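Local coordinates for probable transcriptional regulator, LysR family protein (Rhodococcus sp., PDB 2QL3) that probably acts as a DNA-binding transcriptional regulator, represented here by its C-terminal effector-binding domain of the periplasmic binding protein type, at residues V60-L65 and A183-W188. Sequence-based numbering, arbitrary orientation.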
loop_
_atom_site.group_PDB
_atom_site.type_symbol
_atom_site.label_atom_id
_atom_site.label_comp_id
_atom_site.label_asym_id
_atom_site.label_seq_id
_atom_site.Cartn_x
_atom_site.Cartn_y
_atom_site.Cartn_z
ATOM N N VAL A 60 9.052 -12.146 -6.988
ATOM C CA VAL A 60 9.812 -11.569 -5.873
ATOM C C VAL A 60 11.017 -10.768 -6.333
ATOM O O VAL A 60 11.491 -10.936 -7.452
ATOM C CB VAL A 60 10.322 -12.661 -4.853
ATOM C CG1 VAL A 60 9.186 -13.228 -4.094
ATOM C CG2 VAL A 60 11.098 -13.778 -5.549
ATOM N N TYR A 61 11.540 -9.904 -5.464
ATOM C CA TYR A 61 12.880 -9.405 -5.703
ATOM C C TYR A 61 13.893 -10.501 -5.438
ATOM O O TYR A 61 13.791 -11.235 -4.464
ATOM C CB TYR A 61 13.229 -8.211 -4.822
ATOM C CG TYR A 61 12.273 -7.047 -4.801
ATOM C CD1 TYR A 61 12.132 -6.203 -5.900
ATOM C CD2 TYR A 61 11.569 -6.738 -3.639
ATOM C CE1 TYR A 61 11.309 -5.078 -5.843
ATOM C CE2 TYR A 61 10.695 -5.633 -3.592
ATOM C CZ TYR A 61 10.584 -4.805 -4.702
ATOM O OH TYR A 61 9.753 -3.693 -4.671
ATOM N N ASP A 62 14.918 -10.594 -6.278
ATOM C CA ASP A 62 15.991 -11.564 -6.051
ATOM C C ASP A 62 16.965 -10.930 -5.072
ATOM O O ASP A 62 18.037 -10.424 -5.470
ATOM C CB ASP A 62 16.667 -11.883 -7.382
ATOM C CG ASP A 62 17.722 -12.982 -7.296
ATOM O OD1 ASP A 62 17.858 -13.734 -6.288
ATOM O OD2 ASP A 62 18.451 -13.063 -8.287
ATOM N N LEU A 63 16.539 -10.900 -3.802
ATOM C CA LEU A 63 17.319 -10.508 -2.620
ATOM C C LEU A 63 17.060 -11.524 -1.498
ATOM O O LEU A 63 15.899 -11.814 -1.143
ATOM C CB LEU A 63 16.937 -9.087 -2.116
ATOM C CG LEU A 63 17.131 -7.914 -3.068
ATOM C CD1 LEU A 63 16.489 -6.670 -2.582
ATOM C CD2 LEU A 63 18.623 -7.678 -3.328
ATOM N N ASP A 64 18.143 -12.101 -0.975
ATOM C CA ASP A 64 18.066 -13.004 0.195
ATOM C C ASP A 64 17.163 -14.258 -0.032
ATOM O O ASP A 64 16.475 -14.702 0.878
ATOM C CB ASP A 64 17.579 -12.223 1.468
ATOM C CG ASP A 64 18.374 -10.884 1.757
ATOM O OD1 ASP A 64 19.603 -10.879 1.629
ATOM O OD2 ASP A 64 17.760 -9.845 2.192
ATOM N N LEU A 65 17.129 -14.805 -1.248
ATOM C CA LEU A 65 16.230 -15.914 -1.566
ATOM C C LEU A 65 16.955 -17.218 -1.224
ATOM O O LEU A 65 18.167 -17.244 -1.272
ATOM C CB LEU A 65 15.852 -15.880 -3.066
ATOM C CG LEU A 65 15.120 -14.639 -3.606
ATOM C CD1 LEU A 65 14.777 -14.811 -5.090
ATOM C CD2 LEU A 65 13.869 -14.291 -2.777
ATOM N N ALA A 183 17.008 -7.403 -9.517
ATOM C CA ALA A 183 16.126 -8.158 -10.362
ATOM C C ALA A 183 14.844 -8.506 -9.631
ATOM O O ALA A 183 14.850 -8.875 -8.448
ATOM C CB ALA A 183 16.825 -9.423 -10.852
ATOM N N VAL A 184 13.749 -8.349 -10.362
ATOM C CA VAL A 184 12.501 -8.966 -10.066
ATOM C C VAL A 184 12.468 -10.283 -10.863
ATOM O O VAL A 184 12.683 -10.315 -12.104
ATOM C CB VAL A 184 11.373 -8.040 -10.446
ATOM C CG1 VAL A 184 9.975 -8.651 -10.084
ATOM C CG2 VAL A 184 11.548 -6.685 -9.727
ATOM N N VAL A 185 12.215 -11.376 -10.136
ATOM C CA VAL A 185 12.173 -12.723 -10.704
ATOM C C VAL A 185 10.799 -13.417 -10.541
ATOM O O VAL A 185 10.038 -13.086 -9.636
ATOM C CB VAL A 185 13.283 -13.595 -10.084
ATOM C CG1 VAL A 185 14.696 -12.967 -10.373
ATOM C CG2 VAL A 185 13.061 -13.800 -8.529
ATOM N N VAL A 186 10.486 -14.335 -11.457
ATOM C CA VAL A 186 9.543 -15.456 -11.164
ATOM C C VAL A 186 10.314 -16.622 -10.509
ATOM O O VAL A 186 11.395 -16.999 -10.971
ATOM C CB VAL A 186 8.706 -15.913 -12.394
ATOM C CG1 VAL A 186 9.595 -16.540 -13.542
ATOM C CG2 VAL A 186 7.576 -16.905 -11.961
ATOM N N ALA A 187 9.817 -17.142 -9.397
ATOM C CA ALA A 187 10.553 -18.181 -8.670
ATOM C C ALA A 187 9.704 -19.388 -8.338
ATOM O O ALA A 187 8.483 -19.303 -8.241
ATOM C CB ALA A 187 11.195 -17.565 -7.364
ATOM N N TRP A 188 10.340 -20.537 -8.227
ATOM C CA TRP A 188 9.666 -21.747 -7.780
ATOM C C TRP A 188 10.707 -22.634 -7.139
ATOM O O TRP A 188 11.877 -22.444 -7.341
ATOM C CB TRP A 188 8.972 -22.481 -8.925
ATOM C CG TRP A 188 9.898 -22.996 -10.000
ATOM C CD1 TRP A 188 10.405 -24.250 -10.112
ATOM C CD2 TRP A 188 10.450 -22.235 -11.084
ATOM N NE1 TRP A 188 11.240 -24.341 -11.226
ATOM C CE2 TRP A 188 11.281 -23.119 -11.841
ATOM C CE3 TRP A 188 10.314 -20.896 -11.499
ATOM C CZ2 TRP A 188 11.943 -22.717 -13.003
ATOM C CZ3 TRP A 188 10.983 -20.479 -12.646
ATOM C CH2 TRP A 188 11.804 -21.392 -13.385
HETATM O O HOH W 1 18.937 -8.811 -7.562
#
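Val60 and Val185 face each other as the hydrogen-bonded pair of a short antiparallel strand contact, where the C-terminal end of strand 57-61 lies beside strand 182-189 in the mixed sheet. Two backbone bonds close the pair: Val185 N reaches Val60 O at 2.8 Å, and Val60 N gives its hydrogen to Val185 O. One step on, Tyr61 and Val184 form the non-hydrogen-bonded pair, their CA atoms just 4.4 Å apart, and the CA-H groups of Tyr61 and Val184 point to the carbonyl oxygens of Ala183 and Val60. A third backbone bond runs from Asp62 N to Ala183 O, 2.8 Å and almost straight (174° at the hydrogen), and one water bridges the same two residues, donating to Asp62 O and accepting from Ala183 N. Asp62 is also the centre of an inverse gamma turn, with a weak bond from Leu63 N to Tyr61 O, and there the chain bends away.

Side chains alternate between the two faces. On one, Val60 CG2 meets Val185 CG2 at 3.6 Å, while Leu65 returns from the loop and its CD1 meets Val185 CG2 tip to tip at 4.0 Å. Val185 CG1, anti to its own carbonyl carbon (chi1 -60°), instead rests on Asp62 CB. Val60 and Leu65 both also touch Tyr12. On the other face, Val184 CG2 approaches the Tyr61 ring obliquely at CD1, 3.9 Å away, and Leu15 also packs against Tyr61.

Strand 182-189 also pairs, along its other edge, with strand 69-84 (Val184 with Leu74 and Met75, Val186 with Val72), so it bridges two neighbours. A mixed sheet with an antiparallel strand added beside parallel ones is characteristic of the type 2 periplasmic-binding-protein fold, the architecture of LysR effector-binding domains.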